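Local atomic coordinates of mannan endo-1,6-alpha-mannosidase (Chaetomium thermophilum, PDB entry 6RY0), a protein that probably cleaves alpha-1,6-mannosidic linkages of mannans, and is probably a fungal transglycosidase that transfers GPI-anchored glycoproteins into the cell wall. Residues 191-196 against 245-250; 354-359 against 371-376; 270-275 against 336-341. All coordinates share one frame; numbering follows the deposited sequence.

How the contacts relate
Glycosyl hydrolase family 76 enzymes are built around an (alpha/alpha)6 barrel, and all three contacts tie parts of this largely helical chain together. Contact 1 comes first along the chain, then contact 3, then contact 2, each closing before the next opens. Contact 1 joins strands 193-195 and 245-247; soon after the second strand, helix 261-278 begins and carries the 270-275 side of contact 3. The other side of contact 3 ends helix 323-337, and helix 342-358, next in sequence, runs into contact 2. Centre to centre, contacts 1 and 2 lie about 35 Å apart, 1 and 3 about 29 Å, and 2 and 3 about 28 Å; no two of them touch, so they mark separate parts of one domain.

Contact 1: 191-196 against 245-250; sequences YNYKNT and GGHVEH
The ring of Y193 overlaps that of H247 at one end of a two-stranded antiparallel ribbon, strands 193-195 and 245-247, a small sheet between residues far apart in sequence in a mostly helical family 76 fold. The rings meet obliquely, planes 37° apart, with Y193 CD1 over one face of the imidazole and 3.3 Å from H247 NE2. With CG anti to the backbone N (chi1 -169°), the phenol swings across the neighbouring strand and lies along G246 and G245. Glycine suits position 245 because a beta carbon there would run into the Y193 ring and the backbone of N195; at the phi of G245, 160°, it would also press on the carbonyl O of the residue before. The hydroxyl of Y193 is bonded to D244 and N256, and H247 ND1 to D254, so both polar ends are fixed from outside.

K194 and G246 form the hydrogen-bonded pair: K194 N reaches G246 O at 2.9 Å, and G246 N returns to K194 O at 3.1 Å. On the other face of the ribbon, the extended K194 chain passes V248 CG1 at about a right angle, CG to CG1 3.9 Å, while its ammonium is bonded to the T175 carbonyl and salt-bridged to D173. The V248 N bond to N192 O, 2.9 Å, continues the pairing beyond the strands into a 3-10 turn. N192 suits this end because its amide can donate as well as accept: OD1 takes a water proton, while ND2 gives a 2.9 Å bond to the syn lone pair of E249 OE2.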
ATOM      1  N   TYR A 191     -16.168 -10.678   8.263  1.00 13.01           N
ATOM      2  CA  TYR A 191     -15.380 -11.889   8.472  1.00 11.81           C
ATOM      3  C   TYR A 191     -15.741 -12.969   7.450  1.00 10.97           C
ATOM      4  O   TYR A 191     -14.924 -13.823   7.147  1.00 10.90           O
ATOM      5  CB  TYR A 191     -15.597 -12.412   9.880  1.00 13.18           C
ATOM      6  CG  TYR A 191     -14.709 -13.573  10.295  1.00 12.89           C
ATOM      7  CD1 TYR A 191     -13.353 -13.391  10.588  1.00 12.48           C
ATOM      8  CD2 TYR A 191     -15.241 -14.837  10.446  1.00 13.44           C
ATOM      9  CE1 TYR A 191     -12.563 -14.453  11.018  1.00 13.04           C
ATOM     10  CE2 TYR A 191     -14.466 -15.893  10.870  1.00 13.40           C
ATOM     11  CZ  TYR A 191     -13.130 -15.702  11.157  1.00 13.75           C
ATOM     12  OH  TYR A 191     -12.372 -16.782  11.587  1.00 15.71           O
ATOM     13  N   ASN A 192     -16.959 -12.917   6.912  1.00 11.17           N
ATOM     14  CA  ASN A 192     -17.404 -13.858   5.896  1.00 11.34           C
ATOM     15  C   ASN A 192     -16.970 -13.513   4.468  1.00 10.56           C
ATOM     16  O   ASN A 192     -17.286 -14.258   3.552  1.00 11.05           O
ATOM     17  CB  ASN A 192     -18.932 -13.982   5.939  1.00 13.43           C
ATOM     18  CG  ASN A 192     -19.655 -12.692   5.537  1.00 15.94           C
ATOM     19  OD1 ASN A 192     -19.162 -11.595   5.695  1.00 17.63           O
ATOM     20  ND2 ASN A 192     -20.858 -12.840   5.020  1.00 18.98           N
ATOM     21  N   TYR A 193     -16.245 -12.413   4.285  1.00 10.10           N
ATOM     22  CA  TYR A 193     -15.801 -11.982   2.968  1.00  9.94           C
ATOM     23  C   TYR A 193     -14.318 -12.310   2.819  1.00  9.60           C
ATOM     24  O   TYR A 193     -13.482 -11.789   3.558  1.00 11.50           O
ATOM     25  CB  TYR A 193     -16.032 -10.482   2.824  1.00 10.45           C
ATOM     26  CG  TYR A 193     -15.886  -9.884   1.440  1.00 10.65           C
ATOM     27  CD1 TYR A 193     -16.551 -10.423   0.348  1.00 12.43           C
ATOM     28  CD2 TYR A 193     -15.163  -8.706   1.229  1.00 10.83           C
ATOM     29  CE1 TYR A 193     -16.459  -9.832  -0.914  1.00 12.30           C
ATOM     30  CE2 TYR A 193     -15.079  -8.119  -0.028  1.00 11.35           C
ATOM     31  CZ  TYR A 193     -15.741  -8.678  -1.093  1.00 11.83           C
ATOM     32  OH  TYR A 193     -15.696  -8.128  -2.358  1.00 13.09           O
ATOM     33  N   LYS A 194     -13.989 -13.190   1.886  1.00  8.95           N
ATOM     34  CA  LYS A 194     -12.589 -13.465   1.564  1.00  9.43           C
ATOM     35  C   LYS A 194     -12.255 -12.605   0.359  1.00 10.00           C
ATOM     36  O   LYS A 194     -12.751 -12.834  -0.738  1.00 10.63           O
ATOM     37  CB  LYS A 194     -12.351 -14.944   1.294  1.00  9.38           C
ATOM     38  CG  LYS A 194     -12.404 -15.803   2.558  1.00  9.62           C
ATOM     39  CD  LYS A 194     -11.955 -17.227   2.406  1.00 10.09           C
ATOM     40  CE  LYS A 194     -11.723 -17.825   3.772  1.00  9.82           C
ATOM     41  NZ  LYS A 194     -11.137 -19.204   3.715  1.00 10.43           N
ATOM     42  N   ASN A 195     -11.467 -11.568   0.588  1.00 10.52           N
ATOM     43  CA  ASN A 195     -11.268 -10.584  -0.425  1.00 10.51           C
ATOM     44  C   ASN A 195      -9.848 -10.547  -0.941  1.00  9.33           C
ATOM     45  O   ASN A 195      -8.901 -11.047  -0.338  1.00  9.71           O
ATOM     46  CB  ASN A 195     -11.756  -9.224   0.002  1.00 11.41           C
ATOM     47  CG  ASN A 195     -11.084  -8.675   1.203  1.00 11.45           C
ATOM     48  OD1 ASN A 195     -10.235  -9.302   1.849  1.00 14.04           O
ATOM     49  ND2 ASN A 195     -11.455  -7.456   1.533  1.00 12.96           N
ATOM     50  N   THR A 196      -9.713  -9.959  -2.121  1.00  8.62           N
ATOM     51  CA  THR A 196      -8.416  -9.867  -2.740  1.00  7.83           C
ATOM     52  C   THR A 196      -7.432  -9.113  -1.888  1.00  7.61           C
ATOM     53  O   THR A 196      -6.301  -9.578  -1.726  1.00  7.71           O
ATOM     54  CB  THR A 196      -8.541  -9.265  -4.131  1.00  7.95           C
ATOM     55  OG1 THR A 196      -9.397 -10.135  -4.857  1.00  9.11           O
ATOM     56  CG2 THR A 196      -7.188  -9.128  -4.786  1.00  8.62           C
ATOM     57  N   GLY A 245     -13.519  -9.753  -4.422  1.00  8.99           N
ATOM     58  CA  GLY A 245     -13.681 -10.795  -3.412  1.00  9.17           C
ATOM     59  C   GLY A 245     -14.960 -11.589  -3.591  1.00  9.56           C
ATOM     60  O   GLY A 245     -15.645 -11.414  -4.599  1.00 10.84           O
ATOM     61  N   GLY A 246     -15.229 -12.452  -2.617  1.00  9.99           N
ATOM     62  CA  GLY A 246     -16.413 -13.286  -2.612  1.00 10.24           C
ATOM     63  C   GLY A 246     -16.666 -13.745  -1.183  1.00  9.50           C
ATOM     64  O   GLY A 246     -15.807 -13.579  -0.310  1.00  9.92           O
ATOM     65  N   HIS A 247     -17.839 -14.306  -0.912  1.00 10.04           N
ATOM     66  CA  HIS A 247     -18.228 -14.675   0.442  1.00 10.48           C
ATOM     67  C   HIS A 247     -18.191 -16.173   0.679  1.00  9.87           C
ATOM     68  O   HIS A 247     -18.582 -16.989  -0.185  1.00 10.28           O
ATOM     69  CB  HIS A 247     -19.634 -14.173   0.752  1.00 12.09           C
ATOM     70  CG  HIS A 247     -19.739 -12.685   0.778  1.00 13.68           C
ATOM     71  ND1 HIS A 247     -20.067 -11.950  -0.338  1.00 14.88           N
ATOM     72  CD2 HIS A 247     -19.556 -11.792   1.779  1.00 15.49           C
ATOM     73  CE1 HIS A 247     -20.085 -10.665  -0.026  1.00 16.07           C
ATOM     74  NE2 HIS A 247     -19.772 -10.541   1.254  1.00 16.65           N
ATOM     75  N   VAL A 248     -17.820 -16.551   1.903  1.00  9.86           N
ATOM     76  CA  VAL A 248     -17.708 -17.965   2.232  1.00 10.20           C
ATOM     77  C   VAL A 248     -19.020 -18.727   2.119  1.00 10.51           C
ATOM     78  O   VAL A 248     -19.016 -19.893   1.753  1.00 11.27           O
ATOM     79  CB  VAL A 248     -17.078 -18.173   3.631  1.00 11.29           C
ATOM     80  CG1 VAL A 248     -15.703 -17.567   3.664  1.00 11.28           C
ATOM     81  CG2 VAL A 248     -17.952 -17.663   4.718  1.00 13.17           C
ATOM     82  N   GLU A 249     -20.154 -18.102   2.410  0.92 10.81           N
ATOM     83  CA  GLU A 249     -21.438 -18.785   2.310  0.92 12.17           C
ATOM     84  C   GLU A 249     -21.747 -19.248   0.896  0.92 11.63           C
ATOM     85  O   GLU A 249     -22.600 -20.102   0.715  0.92 13.03           O
ATOM     86  CB  GLU A 249     -22.573 -17.857   2.759  0.92 15.11           C
ATOM     87  CG  GLU A 249     -22.513 -17.415   4.178  0.92 18.45           C
ATOM     88  CD  GLU A 249     -21.763 -16.120   4.401  0.92 18.59           C
ATOM     89  OE1 GLU A 249     -20.914 -15.727   3.576  0.92 15.52           O
ATOM     90  OE2 GLU A 249     -22.029 -15.493   5.447  0.92 20.38           O
ATOM     91  N   HIS A 250     -21.103 -18.641  -0.101  1.00 10.92           N
ATOM     92  CA  HIS A 250     -21.268 -19.035  -1.491  1.00 11.24           C
ATOM     93  C   HIS A 250     -20.034 -19.720  -2.041  1.00 10.54           C
ATOM     94  O   HIS A 250     -19.835 -19.755  -3.264  1.00 11.29           O
ATOM     95  CB  HIS A 250     -21.615 -17.819  -2.346  1.00 12.46           C
ATOM     96  CG  HIS A 250     -22.861 -17.158  -1.904  1.00 15.16           C
ATOM     97  ND1 HIS A 250     -24.069 -17.816  -1.909  1.00 18.25           N
ATOM     98  CD2 HIS A 250     -23.098 -15.921  -1.419  1.00 16.91           C
ATOM     99  CE1 HIS A 250     -24.999 -17.002  -1.444  1.00 19.73           C
ATOM    100  NE2 HIS A 250     -24.439 -15.846  -1.145  1.00 19.60           N
TER
HETATM  101  O   HOH W   1     -19.306  -8.813   4.188  1.00 39.91           O

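Contact 2: 354-359 against 371-376; sequences EAAVKQ and FYWKSG
A chi1 of -55° sets the indole of W373 flat against A356, while Q359, with CG between N and the carbonyl carbon (chi1 61°) and a second bend at chi2, folds its amide back over the helix end. The contact joins the C-terminal turn of helix 342-358 to a type I beta turn, W373 to G376, in the loop leading to helix 389-401. A356 CB makes a CH-pi contact over the six-membered ring, 3.4 Å from its centroid and only 8° off the normal; so close an approach suits a methyl group. V303 and V304 of strand 303-304 and S394 and V395 of helix 389-401 also touch the indole, K324 makes a cation-pi contact with it, and W373 NE1 donates to the G370 carbonyl. Replacing W373 by an alanine would probably open a gap over the A356 methyl and leave that carbonyl without its indole N-H. G376 ends the turn with positive phi, natural to glycine. Three waters bridge the segments, one donating to both A355 O and W373 O. The amide of Q359 lies obliquely by the indole, NE2 3.4 Å from W373 CD1 and donating at 2.8 Å to A356 O on an in-plane lone pair.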
ATOM      1  N   GLU A 354       1.818  13.966 -14.722  0.92  7.61           N
ATOM      2  CA  GLU A 354       1.556  15.259 -15.347  0.92  8.47           C
ATOM      3  C   GLU A 354       0.129  15.669 -15.115  0.92  8.09           C
ATOM      4  O   GLU A 354      -0.138  16.832 -14.810  0.92  8.49           O
ATOM      5  CB  GLU A 354       1.854  15.217 -16.848  0.92  9.93           C
ATOM      6  CG  GLU A 354       3.299  15.149 -17.180  0.92 12.84           C
ATOM      7  CD  GLU A 354       3.598  15.060 -18.657  0.92 16.34           C
ATOM      8  OE1 GLU A 354       2.647  15.058 -19.472  0.92 19.77           O
ATOM      9  OE2 GLU A 354       4.795  14.990 -19.015  0.92 17.90           O
ATOM     10  N   ALA A 355      -0.813  14.754 -15.277  1.00  8.35           N
ATOM     11  CA  ALA A 355      -2.211  15.069 -15.044  1.00  8.64           C
ATOM     12  C   ALA A 355      -2.452  15.373 -13.576  1.00  8.37           C
ATOM     13  O   ALA A 355      -3.207  16.292 -13.223  1.00  8.77           O
ATOM     14  CB  ALA A 355      -3.087  13.934 -15.533  1.00  9.35           C
ATOM     15  N   ALA A 356      -1.818  14.633 -12.684  1.00  7.61           N
ATOM     16  CA  ALA A 356      -1.953  14.901 -11.247  1.00  7.86           C
ATOM     17  C   ALA A 356      -1.585  16.358 -10.952  1.00  7.98           C
ATOM     18  O   ALA A 356      -2.334  17.083 -10.309  1.00  9.23           O
ATOM     19  CB  ALA A 356      -1.065  13.960 -10.453  1.00  7.86           C
ATOM     20  N   VAL A 357      -0.429  16.798 -11.410  1.00  8.05           N
ATOM     21  CA  VAL A 357      -0.012  18.164 -11.055  1.00  8.82           C
ATOM     22  C   VAL A 357      -0.809  19.216 -11.819  1.00  8.84           C
ATOM     23  O   VAL A 357      -1.015  20.309 -11.304  1.00  9.51           O
ATOM     24  CB  VAL A 357       1.477  18.426 -11.170  1.00  9.68           C
ATOM     25  CG1 VAL A 357       2.259  17.598 -10.164  1.00 10.55           C
ATOM     26  CG2 VAL A 357       2.017  18.258 -12.553  1.00 10.61           C
ATOM     27  N   LYS A 358      -1.300  18.911 -13.017  0.95  8.55           N
ATOM     28  CA  LYS A 358      -2.079  19.901 -13.779  0.95  9.60           C
ATOM     29  C   LYS A 358      -3.314  20.358 -13.011  0.95  9.09           C
ATOM     30  O   LYS A 358      -3.724  21.510 -13.165  0.95 11.02           O
ATOM     31  CB  LYS A 358      -2.468  19.331 -15.134  0.95 11.38           C
ATOM     32  CG  LYS A 358      -3.330  20.239 -15.969  0.95 16.66           C
ATOM     33  CD  LYS A 358      -2.514  21.288 -16.647  0.95 22.10           C
ATOM     34  CE  LYS A 358      -3.374  22.144 -17.572  0.95 25.61           C
ATOM     35  NZ  LYS A 358      -2.594  23.282 -18.116  0.95 28.25           N
ATOM     36  N   GLN A 359      -3.908  19.477 -12.189  1.00  8.43           N
ATOM     37  CA  GLN A 359      -5.090  19.830 -11.446  1.00  8.60           C
ATOM     38  C   GLN A 359      -4.821  20.231 -10.011  1.00  8.11           C
ATOM     39  O   GLN A 359      -5.769  20.559  -9.293  1.00  9.04           O
ATOM     40  CB  GLN A 359      -6.191  18.764 -11.560  1.00  9.12           C
ATOM     41  CG  GLN A 359      -5.827  17.384 -11.029  1.00  8.80           C
ATOM     42  CD  GLN A 359      -5.896  17.279  -9.511  1.00  8.43           C
ATOM     43  OE1 GLN A 359      -6.936  17.544  -8.893  1.00  8.90           O
ATOM     44  NE2 GLN A 359      -4.793  16.893  -8.900  1.00  8.37           N
ATOM     45  N   PHE A 371      -8.619  14.946  -6.976  1.00  8.05           N
ATOM     46  CA  PHE A 371      -8.556  13.535  -7.304  1.00  7.98           C
ATOM     47  C   PHE A 371      -8.729  13.239  -8.774  1.00  7.88           C
ATOM     48  O   PHE A 371      -8.294  12.179  -9.252  1.00  8.21           O
ATOM     49  CB  PHE A 371      -9.679  12.806  -6.573  1.00  7.69           C
ATOM     50  CG  PHE A 371      -9.676  11.310  -6.764  1.00  8.01           C
ATOM     51  CD1 PHE A 371      -8.639  10.537  -6.258  1.00  8.15           C
ATOM     52  CD2 PHE A 371     -10.714  10.677  -7.428  1.00  9.26           C
ATOM     53  CE1 PHE A 371      -8.650   9.171  -6.400  1.00  8.55           C
ATOM     54  CE2 PHE A 371     -10.722   9.304  -7.555  1.00  9.36           C
ATOM     55  CZ  PHE A 371      -9.678   8.558  -7.060  1.00  8.84           C
ATOM     56  N   TYR A 372      -9.420  14.108  -9.502  1.00  8.07           N
ATOM     57  CA  TYR A 372      -9.950  13.762 -10.828  1.00  8.41           C
ATOM     58  C   TYR A 372      -8.936  14.160 -11.881  1.00  8.42           C
ATOM     59  O   TYR A 372      -9.131  15.085 -12.700  1.00  9.34           O
ATOM     60  CB  TYR A 372     -11.351  14.409 -11.011  1.00  9.22           C
ATOM     61  CG  TYR A 372     -12.349  13.854  -9.994  1.00  8.86           C
ATOM     62  CD1 TYR A 372     -12.432  14.395  -8.730  1.00  9.47           C
ATOM     63  CD2 TYR A 372     -13.157  12.773 -10.290  1.00  9.52           C
ATOM     64  CE1 TYR A 372     -13.284  13.888  -7.775  1.00  9.43           C
ATOM     65  CE2 TYR A 372     -14.022  12.246  -9.346  1.00  9.97           C
ATOM     66  CZ  TYR A 372     -14.077  12.800  -8.084  1.00 10.16           C
ATOM     67  OH  TYR A 372     -14.941  12.268  -7.166  1.00 11.36           O
ATOM     68  N   TRP A 373      -7.810  13.447 -11.869  1.00  8.17           N
ATOM     69  CA  TRP A 373      -6.676  13.824 -12.697  1.00  8.40           C
ATOM     70  C   TRP A 373      -7.009  13.739 -14.187  1.00  8.12           C
ATOM     71  O   TRP A 373      -6.700  14.647 -14.958  1.00  9.32           O
ATOM     72  CB  TRP A 373      -5.456  12.963 -12.371  1.00  8.19           C
ATOM     73  CG  TRP A 373      -5.036  12.941 -10.936  1.00  8.19           C
ATOM     74  CD1 TRP A 373      -5.497  13.703  -9.898  1.00  7.99           C
ATOM     75  CD2 TRP A 373      -4.052  12.067 -10.385  1.00  7.97           C
ATOM     76  NE1 TRP A 373      -4.857  13.350  -8.728  1.00  8.48           N
ATOM     77  CE2 TRP A 373      -3.969  12.342  -8.996  1.00  8.38           C
ATOM     78  CE3 TRP A 373      -3.213  11.095 -10.929  1.00  8.60           C
ATOM     79  CZ2 TRP A 373      -3.086  11.679  -8.149  1.00  8.87           C
ATOM     80  CZ3 TRP A 373      -2.336  10.426 -10.084  1.00  8.81           C
ATOM     81  CH2 TRP A 373      -2.285  10.733  -8.704  1.00  9.22           C
ATOM     82  N   LYS A 374      -7.625  12.638 -14.585  1.00  8.75           N
ATOM     83  CA  LYS A 374      -7.956  12.465 -15.996  1.00 10.28           C
ATOM     84  C   LYS A 374      -8.822  13.613 -16.516  1.00 10.27           C
ATOM     85  O   LYS A 374      -8.648  14.042 -17.652  1.00 11.86           O
ATOM     86  CB  LYS A 374      -8.635  11.129 -16.212  1.00 11.46           C
ATOM     87  CG  LYS A 374      -9.086  10.871 -17.680  1.00 13.65           C
ATOM     88  CD  LYS A 374      -7.946  10.859 -18.744  1.00 16.23           C
ATOM     89  CE  LYS A 374      -8.463  10.625 -20.162  1.00 19.18           C
ATOM     90  NZ  LYS A 374      -9.105  11.761 -20.860  1.00 22.71           N
ATOM     91  N   SER A 375      -9.733  14.105 -15.691  1.00 10.69           N
ATOM     92  CA  SER A 375     -10.647  15.177 -16.106  1.00 11.75           C
ATOM     93  C   SER A 375      -9.949  16.453 -16.461  1.00 11.44           C
ATOM     94  O   SER A 375     -10.511  17.302 -17.147  1.00 13.33           O
ATOM     95  CB  SER A 375     -11.648  15.514 -14.992  1.00 12.47           C
ATOM     96  OG  SER A 375     -11.123  16.374 -13.978  1.00 12.43           O
ATOM     97  N   GLY A 376      -8.754  16.662 -15.944  1.00 11.85           N
ATOM     98  CA  GLY A 376      -8.005  17.868 -16.233  1.00 12.90           C
ATOM     99  C   GLY A 376      -8.341  19.092 -15.411  1.00 12.76           C
ATOM    100  O   GLY A 376      -7.770  20.157 -15.666  1.00 15.15           O
TER
HETATM  101  O   HOH W   2      -5.249  16.953 -14.842  1.00 12.07           O
HETATM  102  O   HOH W   3      -6.551  22.263 -14.256  1.00 31.23           O
HETATM  103  O   HOH W   4      -9.568  17.123  -9.400  1.00  9.26           O

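Contact 3: 270-275 against 336-341; sequences GAAFMW and QIAPHT
I337 CD1 lies over one face of the F273 ring in the tightly packed half of the contact; this is the geometry of one conformer of I337, a second having also been modelled. The methyl stands 3.5 Å from the ring centroid, 19° off the normal and displaced toward the CD1-CE1 side, in a CH-pi contact. CG1 of I337 lies between the backbone N and the carbonyl carbon (chi1 58°), and the chain then runs extended to carry CD1 to helix 261-278. The same methyl touches A272 CB at 3.7 Å. Alanine suits position 272 because its short side chain lets the two backbones come close, with A272 CB also 4.2 Å from A338 CB. A338, the first residue to leave helical geometry after helix 323-337, has a methyl small enough to meet the edge of the W275 indole, 3.8 Å from CD1.

Toward the W275-H340 side the packing gives way to water. W275 and H340 are partly exposed, and their rings meet obliquely, with W275 NE1 4.0 Å from H340 ND1. A water between them, in the plane of both rings, accepts from W275 NE1 at 2.9 Å and lies 2.7 Å from H340 ND1. Indole and imidazole suit this border, each a flat ring with an edge nitrogen that can meet water. In the 3-10 segment, T341 OG1 and its backbone N both donate to A338 O.

Within the (alpha/alpha)6 fold, the contact thus joins the second half of helix 261-278 to the end of helix 323-337 and the 3-10 segment after it. Helix 281-298 flanks its water side, where K284 touches both W275 and H340 and D288 bonds H340 NE2, while helix 196-213 packs against F273 through A207, R208 and R211.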
ATOM      1  N   GLY A 270       3.896  -7.758  -5.891  1.00  6.21           N
ATOM      2  CA  GLY A 270       4.387  -8.985  -5.306  1.00  6.50           C
ATOM      3  C   GLY A 270       4.912  -9.945  -6.331  1.00  6.41           C
ATOM      4  O   GLY A 270       5.912 -10.643  -6.094  1.00  6.86           O
ATOM      5  N   ALA A 271       4.252 -10.030  -7.493  1.00  6.53           N
ATOM      6  CA  ALA A 271       4.717 -10.921  -8.557  1.00  6.57           C
ATOM      7  C   ALA A 271       6.106 -10.496  -9.042  1.00  6.62           C
ATOM      8  O   ALA A 271       6.924 -11.356  -9.384  1.00  7.14           O
ATOM      9  CB  ALA A 271       3.718 -10.938  -9.697  1.00  6.93           C
ATOM     10  N   ALA A 272       6.375  -9.191  -9.090  1.00  6.65           N
ATOM     11  CA  ALA A 272       7.676  -8.715  -9.489  1.00  6.76           C
ATOM     12  C   ALA A 272       8.748  -9.138  -8.483  1.00  7.07           C
ATOM     13  O   ALA A 272       9.829  -9.556  -8.876  1.00  8.22           O
ATOM     14  CB  ALA A 272       7.654  -7.199  -9.656  1.00  7.35           C
ATOM     15  N   PHE A 273       8.454  -9.061  -7.175  1.00  6.77           N
ATOM     16  CA  PHE A 273       9.371  -9.565  -6.185  1.00  7.19           C
ATOM     17  C   PHE A 273       9.593 -11.061  -6.353  1.00  7.19           C
ATOM     18  O   PHE A 273      10.738 -11.525  -6.241  1.00  8.26           O
ATOM     19  CB  PHE A 273       8.904  -9.213  -4.743  1.00  6.96           C
ATOM     20  CG  PHE A 273       9.274  -7.807  -4.325  1.00  6.94           C
ATOM     21  CD1 PHE A 273       8.442  -6.729  -4.616  1.00  7.68           C
ATOM     22  CD2 PHE A 273      10.432  -7.554  -3.624  1.00  7.28           C
ATOM     23  CE1 PHE A 273       8.803  -5.440  -4.240  1.00  8.10           C
ATOM     24  CE2 PHE A 273      10.798  -6.263  -3.257  1.00  7.91           C
ATOM     25  CZ  PHE A 273       9.974  -5.207  -3.565  1.00  7.93           C
ATOM     26  N   MET A 274       8.541 -11.816  -6.641  1.00  7.07           N
ATOM     27  CA  MET A 274       8.694 -13.248  -6.856  1.00  7.47           C
ATOM     28  C   MET A 274       9.523 -13.544  -8.101  1.00  7.74           C
ATOM     29  O   MET A 274      10.338 -14.475  -8.095  1.00  8.91           O
ATOM     30  CB  MET A 274       7.366 -13.972  -6.976  1.00  7.53           C
ATOM     31  CG  MET A 274       6.544 -13.987  -5.695  1.00  8.09           C
ATOM     32  SD  MET A 274       7.342 -14.872  -4.332  1.00  9.37           S
ATOM     33  CE  MET A 274       7.132 -16.561  -4.897  1.00 11.14           C
ATOM     34  N   TRP A 275       9.326 -12.810  -9.179  1.00  8.30           N
ATOM     35  CA  TRP A 275      10.143 -12.962 -10.376  1.00  8.15           C
ATOM     36  C   TRP A 275      11.608 -12.693 -10.069  1.00  9.03           C
ATOM     37  O   TRP A 275      12.492 -13.448 -10.471  1.00  9.59           O
ATOM     38  CB  TRP A 275       9.633 -12.026 -11.473  1.00  8.72           C
ATOM     39  CG  TRP A 275      10.580 -11.776 -12.586  1.00  9.85           C
ATOM     40  CD1 TRP A 275      11.033 -10.550 -12.975  1.00 11.31           C
ATOM     41  CD2 TRP A 275      11.186 -12.729 -13.491  1.00 10.66           C
ATOM     42  NE1 TRP A 275      11.866 -10.673 -14.060  1.00 13.13           N
ATOM     43  CE2 TRP A 275      11.968 -11.994 -14.403  1.00 12.40           C
ATOM     44  CE3 TRP A 275      11.138 -14.130 -13.621  1.00 11.32           C
ATOM     45  CZ2 TRP A 275      12.720 -12.604 -15.388  1.00 13.59           C
ATOM     46  CZ3 TRP A 275      11.890 -14.730 -14.623  1.00 13.29           C
ATOM     47  CH2 TRP A 275      12.653 -13.953 -15.492  1.00 14.41           C
ATOM     48  N   GLN A 336      12.248  -1.373 -11.077  1.00  8.03           N
ATOM     49  CA  GLN A 336      13.573  -1.644 -10.545  1.00  8.62           C
ATOM     50  C   GLN A 336      13.840  -3.137 -10.396  1.00  9.81           C
ATOM     51  O   GLN A 336      14.919  -3.611 -10.706  1.00 12.33           O
ATOM     52  CB  GLN A 336      13.743  -0.988  -9.188  1.00  8.66           C
ATOM     53  CG  GLN A 336      13.578   0.489  -9.167  1.00  8.68           C
ATOM     54  CD  GLN A 336      13.756   1.030  -7.771  1.00  8.34           C
ATOM     55  OE1 GLN A 336      13.070   0.605  -6.864  1.00  9.23           O
ATOM     56  NE2 GLN A 336      14.729   1.922  -7.580  1.00  9.35           N
ATOM     57  N   ILE A 337      12.834  -3.864  -9.916  1.00  9.60           N
ATOM     58  CA  ILE A 337      13.090  -5.267  -9.657  0.60 10.88           C
ATOM     59  C   ILE A 337      12.655  -6.192 -10.756  1.00 10.35           C
ATOM     60  O   ILE A 337      13.136  -7.328 -10.807  1.00 10.97           O
ATOM     61  CB  ILE A 337      12.476  -5.696  -8.402  0.60  9.99           C
ATOM     62  CG1 ILE A 337      10.987  -5.431  -8.457  0.60  8.67           C
ATOM     63  CG2 ILE A 337      13.114  -4.967  -7.246  0.60 11.00           C
ATOM     64  CD1 ILE A 337      10.216  -6.003  -7.296  0.60  9.19           C
ATOM     65  N   ALA A 338      11.882  -5.681 -11.722  1.00 10.56           N
ATOM     66  CA  ALA A 338      11.572  -6.384 -12.960  1.00 10.02           C
ATOM     67  C   ALA A 338      11.903  -5.420 -14.100  1.00 10.28           C
ATOM     68  O   ALA A 338      11.028  -4.833 -14.723  1.00  9.94           O
ATOM     69  CB  ALA A 338      10.126  -6.834 -13.010  1.00  9.91           C
ATOM     70  N   PRO A 339      13.189  -5.203 -14.357  1.00 11.19           N
ATOM     71  CA  PRO A 339      13.573  -4.120 -15.269  1.00 11.87           C
ATOM     72  C   PRO A 339      13.050  -4.241 -16.691  1.00 11.16           C
ATOM     73  O   PRO A 339      13.003  -3.226 -17.381  1.00 11.58           O
ATOM     74  CB  PRO A 339      15.100  -4.124 -15.204  1.00 14.23           C
ATOM     75  CG  PRO A 339      15.444  -5.414 -14.628  1.00 14.71           C
ATOM     76  CD  PRO A 339      14.350  -5.842 -13.738  1.00 12.42           C
ATOM     77  N   HIS A 340      12.672  -5.436 -17.124  1.00 11.19           N
ATOM     78  CA  HIS A 340      12.114  -5.559 -18.462  1.00 11.59           C
ATOM     79  C   HIS A 340      10.802  -4.801 -18.613  1.00 11.09           C
ATOM     80  O   HIS A 340      10.379  -4.574 -19.750  1.00 12.32           O
ATOM     81  CB  HIS A 340      11.944  -7.017 -18.841  1.00 11.93           C
ATOM     82  CG  HIS A 340      10.752  -7.671 -18.226  1.00 11.28           C
ATOM     83  ND1 HIS A 340      10.741  -8.136 -16.930  1.00 11.34           N
ATOM     84  CD2 HIS A 340       9.536  -7.933 -18.741  1.00 12.03           C
ATOM     85  CE1 HIS A 340       9.560  -8.664 -16.678  1.00 11.73           C
ATOM     86  NE2 HIS A 340       8.812  -8.557 -17.759  1.00 11.92           N
ATOM     87  N   THR A 341      10.171  -4.396 -17.507  1.00 10.14           N
ATOM     88  CA  THR A 341       8.920  -3.653 -17.552  1.00  9.77           C
ATOM     89  C   THR A 341       9.103  -2.146 -17.685  1.00  9.61           C
ATOM     90  O   THR A 341       8.108  -1.436 -17.821  1.00  9.77           O
ATOM     91  CB  THR A 341       8.077  -3.889 -16.289  1.00  9.03           C
ATOM     92  OG1 THR A 341       8.722  -3.317 -15.153  1.00  8.98           O
ATOM     93  CG2 THR A 341       7.768  -5.354 -16.078  1.00  9.88           C
TER
HETATM   94  O   HOH W   5      12.969  -8.299 -15.367  1.00 13.41           O